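Local structure of nucleoporin NUP145N (Chaetomium thermophilum, 5HB6) at residues 3-7 against 54-60; 10-14 against 49-53; 21-27 against 42-48; 32-36 against 88-92; 105-109 against 121-125. The protein is probably a structural component of the nuclear pore complex and a docking partner for transport factors, represented in this chain by its autoproteolytic S59 peptidase domain. The protein carries 1 engineered substitution. One frame throughout, in Å; residues are numbered along the deposited sequence. Where two conformers were deposited one is given.

The five contacts lie along one elongated autopeptidase domain built on a six-stranded antiparallel sheet. Contacts 1, 4 and 5 all reach that sheet: contact 1 at its outer strand 4-7, contact 4 between two inner strands, contact 5 at the opposite outer strand, 119-124. Contacts 2 and 3, centres about 10 Å apart, pack together beyond the first edge and share one sulfate ion, probably from the crystallisation liquor, held by R14, R21 and the backbone N of L50. M6 and I13 pack where contact 1 runs into contact 2. At the far end, S92 of contact 4 accepts a probable hydrogen bond from H108 of contact 5, whose centre lies about 35 Å from that of contact 2.

Contact 1 (3-7 against 54-60); sequences AYWMS and FGTIVIL
Strand 4-7, which brings Y4 to this contact, and strand 58-61, which brings L60 to it, come within 9.7 Å of each other (axes of 4-7 and 58-60), their directions 130° apart, so the two backbones make no strand pairing and side chains fill the gap. Y4 and F54 do most of the work. Their side chains slide past each other in opposite directions, with ring planes only 18° from parallel but so far displaced that the rings barely overlap. Each ring instead receives the other residue's CB on one face: Y4 CB lies 3.5 Å from the F54 ring centroid, and F54 CB 3.7 Å from that of Y4, a reciprocal pair of CH-pi contacts. Beyond the ring, Y4 OH reaches the backbone of the second segment, where L60 N donates to it at 2.9 Å and almost perfectly straight (175°). Y4 CE1 also brushes L60 CB. At the outer end of the phenylalanine, the bend of M6 at chi3 swings its methyl CE to within 3.5 Å of F54 CZ. R31 and V29 of strand 28-31 touch Y4 and F54. The contact thus joins the outer strand of the six-stranded sheet to the small two-stranded one. Chemically, a single phenol serves both purposes: its carbon skeleton packs against apolar groups, while its oxygen satisfies the amide N of a buried leucine.

Contact 2 (10-14 against 49-53); sequences ADDIR and NLDDL. With SO4 (sulfate ion), chain D.
L50 lies obliquely against I13, its CD1 3.8 Å from I13 CG2, while its CB comes up to the methyl of A10 on the same side of helix 10-14. Around this small apolar patch sits an anion-binding arrangement: a sulfate, probably from the crystallisation liquor, wedged between the short helix and a loop that opens with an Asx turn. The turn is made by N49, whose OD1 accepts from D51 N at 3.0 Å, the donor standing well above the carbonyl plane. R14 joins the two sides. Its chain is extended from CG to NE and carries the guanidinium across to the loop, where A10 CB covers part of one face of the group and the polar partners gather round its edge. R14 NH2 makes a salt bridge to D51 OD1 at 2.9 Å, although the hydrogen bond within it is weak (145°) and the carboxylate is turned 46° from the guanidinium plane. R14 NH1 has a longer, weak link to D11 OD1, so that D11, R14 and D51 form a salt-bridge network. The remaining edge is given to the ion: R14 NE points at sulfate O2 from 3.1 Å, and R14 NH2 donates to O3 at 2.8 Å. The two carboxylates probably offset part of the arginine charge that the sulfate also meets. R21 completes the anion site from the neighbouring helix. On the loop side, L50 N is aimed at sulfate O1, 2.9 Å away, with a nearly straight N-H...O angle of 178°.

Contact 3 (21-27 against 42-48); sequences RQRVVGF and PVDLSNI. With SO4 (sulfate ion), chain D.
R21 turns its guanidinium side-on to the backbone of L45, so that two nitrogens converge on one atom: R21 NE reaches L45 O at 2.8 Å and R21 NH2 reaches it at 3.1 Å. Both come from the same face of the carbonyl plane, while the oxygen itself lies close to the guanidinium plane. The chain gets there because CG stands trans to the backbone N (chi1 -175°) and the rest is extended. At the far edge of the group, R21 NH2 donates to sulfate O1 at 2.8 Å. A weaker bond runs from R21 NH1 to sulfate O2. The backbones reciprocate, L45 N donating to R21 O. Beyond, V24 and V43 form a single antiparallel hydrogen-bonded pair in which each N meets the other's O.

On the inner side, the L45 side chain crosses F27 obliquely and sets its methyl CD1 over the middle of the ring, 3.8 Å from the centroid and 10° off the normal, a CH-pi contact. V43 CG2 comes at about a right angle to F27 and meets its CB at 3.7 Å, and V24 CG2 closes on L45 CD1. I13 of helix 10-14 covers this cluster. On the outer side Q22 and D44 lie side by side, pointing the same way. D44 OD1 accepts from S46 N at 3.0 Å, closing an Asx turn, and also from S46 OG at 2.6 Å. The chemistry is therefore divided: apolar groups meet on the inner face, whereas one arginine ties together the loop carbonyl and the anion.

Contact 4 (32-36 against 88-92); sequences ENVGS and SLEHS
Strands 35-39 and 85-89 run antiparallel here: S36 and S88 form a hydrogen-bonded pair, with S36 N to S88 O at 3.0 Å and S88 N to S36 O at 2.9 Å, and G35 and L89 the non-hydrogen-bonded pair beside it. Past the pairing, E90 N still donates to V34 O. G35 CA rests 3.1 Å from S88 O, where any CB would clash. The side chain of E90 extends along the backbone of N33, and its two oxygens are tied to that residue through waters, one bridging E90 OE2 to N33 N, the other E90 OE1 to N33 OD1; N33 ND2 is bound by S1. An alanine in place of E90 would probably leave both waters without their carboxylate partner and the N33 turn less firmly tied. H91 lays one ring face over E90 CB and points NE2 at N33 O (2.8 Å), which lies in its ring plane. A further water bridges S36 OG and S88 OG. V34 and G35 form a classic beta bulge against R31 of strand 28-31, while the contact itself is the end of the antiparallel pairing of two inner strands of the domain's sheet.

Contact 5 (105-109 against 121-125); sequences LERHI and ESYDP
Y123 presents one ring face to helix 105-109, and H108 meets it with an edge: the planes stand 81° apart and the centroids 5.0 Å, a T-shaped pair. Both side chains leave the backbone trans to N, which carries the two rings towards each other across the gap. H108 NE2 is the nearest atom of the imidazole, 3.9 Å from Y123 CZ, but it makes its hydrogen bond to S92 O, which fixes the ring's turn. I109 completes the tight side, its CG1 3.7 Å from Y123 CD2, with the two side chains crossing at about a right angle. W93 and P94 also touch the tyrosine. The other side is looser. L105 spans it, CD1 lying 4.0 Å from Y123 CE2 and CD2 the same distance from P125 CB, and P125 is solvent-exposed. No hydrogen bond joins the two segments, and no residue in contact here is fully buried. Without the Y123 ring, an alanine here would probably leave the edge of H108 with nothing to face and a gap beside I109 and L105. Helix 105-109 runs nearly antiparallel to strand 121-124, at 154° and 10.4 Å between axes. Helix 102-113 thus packs by H108, I109 and L105 against the outermost strand, 119-124, of the autopeptidase domain's antiparallel sheet.

Contact 1 (3-7 against 54-60)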
# COMPACT_ATOMS: atom_id res chain seq x y z
N ALA A 3 12.48 -2.48 -7.98
CA ALA A 3 12.57 -1.03 -7.87
C ALA A 3 11.30 -0.45 -7.25
O ALA A 3 10.18 -0.82 -7.63
CB ALA A 3 12.76 -0.43 -9.25
N TYR A 4 11.48 0.47 -6.30
CA TYR A 4 10.39 1.30 -5.82
C TYR A 4 10.06 2.38 -6.84
O TYR A 4 10.92 2.81 -7.62
CB TYR A 4 10.79 2.01 -4.55
CG TYR A 4 10.71 1.29 -3.23
CD1 TYR A 4 9.56 1.36 -2.46
CD2 TYR A 4 11.82 0.61 -2.70
CE1 TYR A 4 9.50 0.77 -1.22
CE2 TYR A 4 11.76 0.02 -1.45
CZ TYR A 4 10.60 0.12 -0.72
OH TYR A 4 10.50 -0.47 0.52
N TRP A 5 8.81 2.85 -6.81
CA TRP A 5 8.39 3.98 -7.62
C TRP A 5 7.26 4.69 -6.88
O TRP A 5 6.63 4.13 -5.98
CB TRP A 5 7.95 3.54 -9.03
CG TRP A 5 6.95 2.43 -8.98
CD1 TRP A 5 7.21 1.08 -8.99
CD2 TRP A 5 5.55 2.57 -8.87
NE1 TRP A 5 6.04 0.39 -8.91
CE2 TRP A 5 5.00 1.27 -8.86
CE3 TRP A 5 4.68 3.66 -8.83
CZ2 TRP A 5 3.63 1.03 -8.77
CZ3 TRP A 5 3.32 3.43 -8.75
CH2 TRP A 5 2.80 2.13 -8.70
N MET A 6 6.98 5.92 -7.29
CA MET A 6 5.79 6.63 -6.82
C MET A 6 5.11 7.32 -8.00
O MET A 6 5.75 7.67 -8.99
CB MET A 6 6.11 7.64 -5.70
CG MET A 6 6.91 8.87 -6.12
SD MET A 6 7.35 10.04 -4.82
CE MET A 6 8.75 9.20 -4.08
N SER A 7 3.81 7.55 -7.83
CA SER A 7 3.01 8.25 -8.83
C SER A 7 2.01 9.13 -8.09
O SER A 7 1.36 8.66 -7.16
CB SER A 7 2.25 7.24 -9.68
OG SER A 7 1.51 7.89 -10.69
N PHE A 54 11.12 5.92 0.08
CA PHE A 54 11.17 4.49 -0.18
C PHE A 54 12.02 3.81 0.88
O PHE A 54 13.18 4.19 1.09
CB PHE A 54 11.80 4.23 -1.55
CG PHE A 54 11.08 4.85 -2.72
CD1 PHE A 54 9.69 4.92 -2.81
CD2 PHE A 54 11.84 5.34 -3.77
CE1 PHE A 54 9.10 5.48 -3.91
CE2 PHE A 54 11.24 5.87 -4.87
CZ PHE A 54 9.87 5.95 -4.95
N GLY A 55 11.47 2.77 1.50
CA GLY A 55 12.24 2.01 2.47
C GLY A 55 12.45 2.70 3.80
O GLY A 55 13.10 2.12 4.68
N THR A 56 11.90 3.89 3.98
CA THR A 56 12.09 4.70 5.17
C THR A 56 10.73 5.08 5.76
O THR A 56 10.48 4.85 6.94
CB THR A 56 12.90 5.94 4.81
OG1 THR A 56 14.20 5.53 4.38
CG2 THR A 56 13.04 6.85 6.00
N ILE A 57 9.89 5.70 4.94
CA ILE A 57 8.50 6.00 5.31
C ILE A 57 7.57 4.87 4.89
O ILE A 57 6.78 4.36 5.69
CB ILE A 57 8.07 7.35 4.69
CG1 ILE A 57 8.90 8.51 5.27
CG2 ILE A 57 6.59 7.60 4.94
CD1 ILE A 57 8.55 9.89 4.70
N VAL A 58 7.64 4.48 3.62
CA VAL A 58 6.84 3.39 3.08
C VAL A 58 7.80 2.24 2.78
O VAL A 58 8.72 2.39 1.97
CB VAL A 58 6.06 3.82 1.83
CG1 VAL A 58 5.24 2.65 1.28
CG2 VAL A 58 5.19 5.04 2.13
N ILE A 59 7.56 1.10 3.41
CA ILE A 59 8.42 -0.08 3.24
C ILE A 59 7.58 -1.16 2.60
O ILE A 59 6.55 -1.57 3.17
CB ILE A 59 9.02 -0.58 4.56
CG1 ILE A 59 9.88 0.50 5.21
CG2 ILE A 59 9.90 -1.78 4.31
CD1 ILE A 59 9.15 1.40 6.11
N LEU A 60 8.03 -1.64 1.45
CA LEU A 60 7.37 -2.69 0.70
C LEU A 60 8.34 -3.85 0.55
O LEU A 60 9.35 -3.74 -0.13
CB LEU A 60 6.93 -2.17 -0.67
CG LEU A 60 5.77 -1.17 -0.59
CD1 LEU A 60 5.52 -0.49 -1.91
CD2 LEU A 60 4.50 -1.88 -0.16

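Contact 2 (10-14 against 49-53)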
# COMPACT_ATOMS: atom_id res chain seq x y z
N ALA A 10 8.17 11.94 -7.85
CA ALA A 10 8.75 12.97 -7.00
C ALA A 10 8.96 14.27 -7.78
O ALA A 10 8.67 15.36 -7.26
CB ALA A 10 10.06 12.47 -6.42
N ASP A 11 9.40 14.17 -9.04
CA ASP A 11 9.58 15.38 -9.85
C ASP A 11 8.26 16.07 -10.15
O ASP A 11 8.18 17.31 -10.13
CB ASP A 11 10.32 15.03 -11.15
CG ASP A 11 11.83 14.83 -10.95
OD1 ASP A 11 12.38 15.27 -9.91
OD2 ASP A 11 12.47 14.26 -11.85
N ASP A 12 7.20 15.30 -10.43
CA ASP A 12 5.87 15.87 -10.63
C ASP A 12 5.45 16.64 -9.38
O ASP A 12 4.87 17.72 -9.47
CB ASP A 12 4.81 14.76 -10.81
CG ASP A 12 4.87 13.99 -12.15
OD1 ASP A 12 5.41 14.53 -13.16
OD2 ASP A 12 4.29 12.83 -12.18
N ILE A 13 5.68 16.05 -8.21
CA ILE A 13 5.21 16.66 -6.96
C ILE A 13 6.01 17.92 -6.66
O ILE A 13 5.46 18.94 -6.22
CB ILE A 13 5.29 15.63 -5.83
CG1 ILE A 13 4.32 14.47 -6.11
CG2 ILE A 13 4.95 16.28 -4.49
CD1 ILE A 13 4.62 13.23 -5.31
N ARG A 14 7.32 17.88 -6.92
CA ARG A 14 8.15 19.06 -6.70
C ARG A 14 7.72 20.22 -7.59
O ARG A 14 7.91 21.40 -7.24
CB ARG A 14 9.61 18.69 -6.95
CG ARG A 14 10.21 17.90 -5.82
CD ARG A 14 11.51 17.21 -6.22
NE ARG A 14 11.97 16.34 -5.14
CZ ARG A 14 12.60 15.19 -5.32
NH1 ARG A 14 12.88 14.74 -6.54
NH2 ARG A 14 12.97 14.48 -4.27
N ASN A 49 9.90 14.23 2.95
CA ASN A 49 11.13 14.20 2.17
C ASN A 49 11.00 13.13 1.10
O ASN A 49 11.18 11.93 1.37
CB ASN A 49 12.32 13.92 3.07
CG ASN A 49 13.65 13.92 2.32
OD1 ASN A 49 13.70 14.10 1.10
ND2 ASN A 49 14.75 13.74 3.06
N LEU A 50 10.71 13.55 -0.13
CA LEU A 50 10.47 12.60 -1.21
C LEU A 50 11.73 11.85 -1.60
O LEU A 50 11.63 10.82 -2.27
CB LEU A 50 9.90 13.32 -2.42
CG LEU A 50 8.56 14.03 -2.22
CD1 LEU A 50 8.31 14.95 -3.39
CD2 LEU A 50 7.47 13.00 -2.10
N ASP A 51 12.91 12.35 -1.22
CA ASP A 51 14.15 11.65 -1.48
C ASP A 51 14.49 10.62 -0.42
O ASP A 51 15.47 9.89 -0.56
CB ASP A 51 15.31 12.65 -1.60
CG ASP A 51 15.42 13.26 -2.99
OD1 ASP A 51 15.13 12.54 -3.98
OD2 ASP A 51 15.78 14.45 -3.08
N ASP A 52 13.70 10.54 0.65
CA ASP A 52 13.93 9.56 1.69
C ASP A 52 12.58 9.02 2.13
O ASP A 52 12.21 9.04 3.30
CB ASP A 52 14.71 10.15 2.86
CG ASP A 52 15.23 9.09 3.79
OD1 ASP A 52 15.40 7.93 3.32
OD2 ASP A 52 15.48 9.39 4.98
N LEU A 53 11.84 8.52 1.14
CA LEU A 53 10.53 7.93 1.34
C LEU A 53 10.59 6.41 1.20
O LEU A 53 10.18 5.68 2.12
CB LEU A 53 9.56 8.51 0.30
CG LEU A 53 8.07 8.31 0.52
CD1 LEU A 53 7.28 9.46 -0.11
CD2 LEU A 53 7.63 6.99 -0.06
S SO4 D . 11.72 16.97 -1.41
O1 SO4 D . 10.60 16.43 -0.64
O2 SO4 D . 11.20 17.81 -2.49
O3 SO4 D . 12.52 15.86 -1.92
O4 SO4 D . 12.57 17.78 -0.54

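Contact 3 (21-27 against 42-48)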
# COMPACT_ATOMS: atom_id res chain seq x y z
N ARG A 21 0.57 20.72 -3.54
CA ARG A 21 1.37 19.72 -2.83
C ARG A 21 0.76 19.34 -1.49
O ARG A 21 1.08 18.27 -0.95
CB ARG A 21 2.82 20.20 -2.67
CG ARG A 21 3.74 19.16 -2.05
CD ARG A 21 5.24 19.43 -2.25
NE ARG A 21 6.03 18.47 -1.48
CZ ARG A 21 7.34 18.25 -1.61
NH1 ARG A 21 8.04 18.92 -2.52
NH2 ARG A 21 7.93 17.36 -0.84
N GLN A 22 -0.15 20.16 -0.95
CA GLN A 22 -0.87 19.84 0.27
C GLN A 22 -2.05 18.91 0.05
O GLN A 22 -2.66 18.48 1.03
CB GLN A 22 -1.35 21.13 0.96
CG GLN A 22 -0.20 21.90 1.57
CD GLN A 22 -0.62 23.15 2.30
OE1 GLN A 22 -1.81 23.43 2.46
NE2 GLN A 22 0.36 23.92 2.75
N ARG A 23 -2.37 18.59 -1.20
CA ARG A 23 -3.55 17.77 -1.50
C ARG A 23 -3.29 16.96 -2.77
O ARG A 23 -3.97 17.09 -3.79
CB ARG A 23 -4.78 18.66 -1.64
CG ARG A 23 -4.57 19.80 -2.61
CD ARG A 23 -5.81 20.67 -2.82
NE ARG A 23 -5.45 22.00 -3.30
CZ ARG A 23 -5.11 22.31 -4.55
NH1 ARG A 23 -5.08 21.38 -5.49
NH2 ARG A 23 -4.81 23.56 -4.87
N VAL A 24 -2.28 16.10 -2.72
CA VAL A 24 -1.93 15.27 -3.87
C VAL A 24 -2.94 14.13 -3.96
O VAL A 24 -3.10 13.35 -3.02
CB VAL A 24 -0.50 14.71 -3.73
CG1 VAL A 24 -0.18 13.81 -4.91
CG2 VAL A 24 0.48 15.86 -3.59
N VAL A 25 -3.60 14.02 -5.12
CA VAL A 25 -4.63 13.03 -5.38
C VAL A 25 -4.02 11.86 -6.13
O VAL A 25 -3.19 12.06 -7.04
CB VAL A 25 -5.78 13.66 -6.19
CG1 VAL A 25 -6.81 12.63 -6.61
CG2 VAL A 25 -6.44 14.77 -5.38
N GLY A 26 -4.42 10.65 -5.77
CA GLY A 26 -3.95 9.47 -6.47
C GLY A 26 -2.55 9.05 -6.12
O GLY A 26 -1.91 8.33 -6.90
N PHE A 27 -2.04 9.49 -4.97
CA PHE A 27 -0.66 9.18 -4.61
C PHE A 27 -0.52 7.68 -4.39
O PHE A 27 -1.27 7.08 -3.63
CB PHE A 27 -0.21 9.96 -3.38
CG PHE A 27 1.25 9.84 -3.09
CD1 PHE A 27 2.19 10.17 -4.04
CD2 PHE A 27 1.69 9.36 -1.86
CE1 PHE A 27 3.54 10.05 -3.77
CE2 PHE A 27 3.04 9.27 -1.59
CZ PHE A 27 3.95 9.58 -2.55
N PRO A 42 -6.81 12.74 -0.71
CA PRO A 42 -5.66 13.61 -1.01
C PRO A 42 -4.73 13.61 0.19
O PRO A 42 -5.17 13.58 1.34
CB PRO A 42 -6.30 14.99 -1.22
CG PRO A 42 -7.72 14.72 -1.54
CD PRO A 42 -8.08 13.49 -0.73
N VAL A 43 -3.43 13.61 -0.09
CA VAL A 43 -2.42 13.60 0.96
C VAL A 43 -1.57 14.86 0.91
O VAL A 43 -1.25 15.38 -0.16
CB VAL A 43 -1.53 12.33 0.92
CG1 VAL A 43 -2.34 11.10 1.32
CG2 VAL A 43 -0.90 12.15 -0.43
N ASP A 44 -1.17 15.31 2.08
CA ASP A 44 -0.34 16.51 2.22
C ASP A 44 1.12 16.05 2.20
O ASP A 44 1.58 15.43 3.16
CB ASP A 44 -0.68 17.23 3.52
CG ASP A 44 0.10 18.53 3.70
OD1 ASP A 44 1.00 18.84 2.89
OD2 ASP A 44 -0.21 19.23 4.68
N LEU A 45 1.82 16.31 1.10
CA LEU A 45 3.22 15.94 0.97
C LEU A 45 4.14 17.14 1.12
O LEU A 45 5.33 17.04 0.82
CB LEU A 45 3.47 15.26 -0.38
CG LEU A 45 2.61 14.03 -0.71
CD1 LEU A 45 3.01 13.43 -2.04
CD2 LEU A 45 2.70 13.00 0.40
N SER A 46 3.61 18.27 1.60
CA SER A 46 4.41 19.49 1.67
C SER A 46 5.58 19.36 2.63
O SER A 46 6.58 20.08 2.48
CB SER A 46 3.52 20.69 2.06
OG SER A 46 2.97 20.54 3.35
N ASN A 47 5.49 18.48 3.63
CA ASN A 47 6.54 18.32 4.63
C ASN A 47 7.04 16.88 4.73
O ASN A 47 7.44 16.43 5.80
CB ASN A 47 6.09 18.88 5.98
CG ASN A 47 6.10 20.40 6.00
OD1 ASN A 47 5.05 21.03 6.10
ND2 ASN A 47 7.29 20.99 5.89
N ILE A 48 7.03 16.16 3.60
CA ILE A 48 7.61 14.83 3.50
C ILE A 48 8.81 14.90 2.57
O ILE A 48 8.76 15.57 1.53
CB ILE A 48 6.55 13.84 2.98
CG1 ILE A 48 5.51 13.60 4.09
CG2 ILE A 48 7.19 12.53 2.56
CD1 ILE A 48 4.27 12.88 3.64
S SO4 D . 11.72 16.97 -1.41
O1 SO4 D . 10.60 16.43 -0.64
O2 SO4 D . 11.20 17.81 -2.49
O3 SO4 D . 12.52 15.86 -1.92
O4 SO4 D . 12.57 17.78 -0.54

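Contact 4 (32-36 against 88-92)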
# COMPACT_ATOMS: atom_id res chain seq x y z
N GLU A 32 8.29 -3.04 -7.58
CA GLU A 32 8.27 -4.19 -8.46
C GLU A 32 8.42 -5.48 -7.66
O GLU A 32 9.20 -5.56 -6.72
CB GLU A 32 9.43 -4.10 -9.45
CG GLU A 32 9.40 -2.88 -10.33
CD GLU A 32 10.65 -2.74 -11.19
OE1 GLU A 32 10.57 -2.04 -12.23
OE2 GLU A 32 11.71 -3.30 -10.83
N ASN A 33 7.62 -6.47 -8.04
CA ASN A 33 7.65 -7.79 -7.43
C ASN A 33 7.08 -7.81 -6.02
O ASN A 33 7.19 -8.82 -5.33
CB ASN A 33 9.05 -8.42 -7.49
CG ASN A 33 9.57 -8.48 -8.88
OD1 ASN A 33 8.92 -9.04 -9.76
ND2 ASN A 33 10.68 -7.81 -9.11
N VAL A 34 6.45 -6.72 -5.59
CA VAL A 34 5.84 -6.68 -4.26
C VAL A 34 4.38 -6.25 -4.35
O VAL A 34 3.49 -6.97 -3.90
CB VAL A 34 6.61 -5.78 -3.27
CG1 VAL A 34 5.87 -5.69 -1.93
CG2 VAL A 34 8.04 -6.27 -3.12
N GLY A 35 4.12 -5.06 -4.87
CA GLY A 35 2.76 -4.54 -4.92
C GLY A 35 2.77 -3.05 -4.72
O GLY A 35 3.74 -2.36 -5.09
N SER A 36 1.67 -2.53 -4.16
CA SER A 36 1.46 -1.09 -4.14
C SER A 36 0.57 -0.68 -2.99
O SER A 36 -0.25 -1.47 -2.49
CB SER A 36 0.87 -0.58 -5.46
OG SER A 36 -0.38 -1.20 -5.68
N SER A 88 -2.22 -3.61 -2.37
CA SER A 88 -2.30 -4.76 -3.27
C SER A 88 -0.98 -5.49 -3.17
O SER A 88 0.06 -4.90 -3.45
CB SER A 88 -2.57 -4.29 -4.71
OG SER A 88 -3.76 -3.53 -4.78
N LEU A 89 -1.04 -6.76 -2.79
CA LEU A 89 0.16 -7.55 -2.51
C LEU A 89 0.22 -8.81 -3.35
O LEU A 89 -0.66 -9.68 -3.27
CB LEU A 89 0.25 -7.94 -1.05
CG LEU A 89 0.45 -6.78 -0.08
CD1 LEU A 89 0.31 -7.21 1.35
CD2 LEU A 89 1.79 -6.11 -0.29
N GLU A 90 1.28 -8.92 -4.14
CA GLU A 90 1.62 -10.15 -4.84
C GLU A 90 1.96 -11.27 -3.85
O GLU A 90 2.17 -11.04 -2.65
CB GLU A 90 2.83 -9.93 -5.77
CG GLU A 90 2.54 -8.93 -6.87
CD GLU A 90 3.70 -8.71 -7.83
OE1 GLU A 90 4.58 -9.59 -7.90
OE2 GLU A 90 3.72 -7.67 -8.49
N HIS A 91 1.97 -12.49 -4.36
CA HIS A 91 2.47 -13.65 -3.62
C HIS A 91 1.55 -14.06 -2.47
O HIS A 91 2.00 -14.61 -1.47
CB HIS A 91 3.91 -13.46 -3.11
CG HIS A 91 4.78 -12.74 -4.08
ND1 HIS A 91 5.04 -13.22 -5.34
CD2 HIS A 91 5.41 -11.56 -3.99
CE1 HIS A 91 5.79 -12.35 -5.99
NE2 HIS A 91 6.06 -11.34 -5.19
N SER A 92 0.26 -13.77 -2.61
CA SER A 92 -0.72 -14.01 -1.57
C SER A 92 -1.51 -15.30 -1.79
O SER A 92 -2.65 -15.43 -1.30
CB SER A 92 -1.65 -12.81 -1.44
OG SER A 92 -0.91 -11.65 -1.08
O HOH W 1 5.59 -6.51 -9.91
O HOH W 2 6.60 -10.57 -9.47
O HOH W 3 3.91 -9.03 -2.01
O HOH W 4 -2.85 -0.85 -4.34

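Contact 5 (105-109 against 121-125)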
# COMPACT_ATOMS: atom_id res chain seq x y z
N LEU A 105 -9.14 -23.39 -2.57
CA LEU A 105 -8.95 -22.03 -3.05
C LEU A 105 -10.14 -21.16 -2.67
O LEU A 105 -9.97 -20.00 -2.29
CB LEU A 105 -8.74 -22.06 -4.55
CG LEU A 105 -8.62 -20.68 -5.19
CD1 LEU A 105 -7.50 -19.85 -4.57
CD2 LEU A 105 -8.38 -20.87 -6.67
N GLU A 106 -11.35 -21.72 -2.72
CA GLU A 106 -12.52 -20.99 -2.24
C GLU A 106 -12.39 -20.62 -0.77
O GLU A 106 -12.68 -19.49 -0.38
CB GLU A 106 -13.79 -21.80 -2.48
CG GLU A 106 -14.11 -22.08 -3.94
CD GLU A 106 -15.38 -22.91 -4.12
OE1 GLU A 106 -15.94 -23.38 -3.10
OE2 GLU A 106 -15.81 -23.10 -5.28
N ARG A 107 -11.93 -21.56 0.07
CA ARG A 107 -11.81 -21.27 1.50
C ARG A 107 -10.70 -20.26 1.76
O ARG A 107 -10.79 -19.46 2.69
CB ARG A 107 -11.57 -22.54 2.31
CG ARG A 107 -11.23 -22.25 3.78
CD ARG A 107 -11.85 -23.22 4.75
NE ARG A 107 -11.64 -22.77 6.13
CZ ARG A 107 -12.49 -22.01 6.82
NH1 ARG A 107 -12.20 -21.66 8.07
NH2 ARG A 107 -13.63 -21.59 6.28
N HIS A 108 -9.62 -20.33 0.98
CA HIS A 108 -8.54 -19.34 1.07
C HIS A 108 -9.09 -17.94 0.89
O HIS A 108 -8.80 -17.02 1.67
CB HIS A 108 -7.51 -19.63 -0.01
CG HIS A 108 -6.47 -18.57 -0.17
ND1 HIS A 108 -5.53 -18.30 0.80
CD2 HIS A 108 -6.18 -17.75 -1.21
CE1 HIS A 108 -4.74 -17.33 0.38
NE2 HIS A 108 -5.10 -16.98 -0.84
N ILE A 109 -9.92 -17.77 -0.13
CA ILE A 109 -10.51 -16.46 -0.39
C ILE A 109 -11.37 -16.02 0.78
O ILE A 109 -11.32 -14.88 1.23
CB ILE A 109 -11.28 -16.46 -1.72
CG1 ILE A 109 -10.28 -16.56 -2.88
CG2 ILE A 109 -12.10 -15.18 -1.88
CD1 ILE A 109 -10.90 -17.04 -4.16
N GLU A 121 -10.82 -6.32 -0.77
CA GLU A 121 -11.19 -5.77 -2.06
C GLU A 121 -11.23 -6.84 -3.13
O GLU A 121 -12.23 -6.98 -3.83
CB GLU A 121 -10.21 -4.66 -2.45
CG GLU A 121 -10.28 -3.48 -1.50
CD GLU A 121 -11.23 -2.38 -1.95
OE1 GLU A 121 -11.81 -2.50 -3.05
OE2 GLU A 121 -11.38 -1.41 -1.19
N SER A 122 -10.19 -7.66 -3.22
CA SER A 122 -10.18 -8.69 -4.25
C SER A 122 -9.06 -9.67 -4.00
O SER A 122 -8.09 -9.39 -3.29
CB SER A 122 -10.00 -8.08 -5.63
OG SER A 122 -8.75 -7.41 -5.70
N TYR A 123 -9.19 -10.83 -4.64
CA TYR A 123 -8.11 -11.79 -4.79
C TYR A 123 -8.17 -12.32 -6.21
O TYR A 123 -9.23 -12.76 -6.66
CB TYR A 123 -8.22 -12.94 -3.78
CG TYR A 123 -7.13 -13.94 -4.02
CD1 TYR A 123 -5.85 -13.66 -3.65
CD2 TYR A 123 -7.39 -15.15 -4.64
CE1 TYR A 123 -4.81 -14.56 -3.90
CE2 TYR A 123 -6.36 -16.06 -4.88
CZ TYR A 123 -5.08 -15.77 -4.51
OH TYR A 123 -4.01 -16.60 -4.75
N ASP A 124 -7.05 -12.24 -6.92
CA ASP A 124 -6.99 -12.71 -8.30
C ASP A 124 -6.30 -14.07 -8.29
O ASP A 124 -5.09 -14.13 -8.04
CB ASP A 124 -6.20 -11.72 -9.16
CG ASP A 124 -6.15 -12.12 -10.62
OD1 ASP A 124 -6.09 -13.33 -10.92
OD2 ASP A 124 -6.15 -11.20 -11.47
N PRO A 125 -7.01 -15.17 -8.56
CA PRO A 125 -6.38 -16.49 -8.44
C PRO A 125 -5.28 -16.75 -9.45
O PRO A 125 -4.42 -17.60 -9.18
CB PRO A 125 -7.55 -17.47 -8.67
CG PRO A 125 -8.78 -16.66 -8.46
CD PRO A 125 -8.45 -15.25 -8.82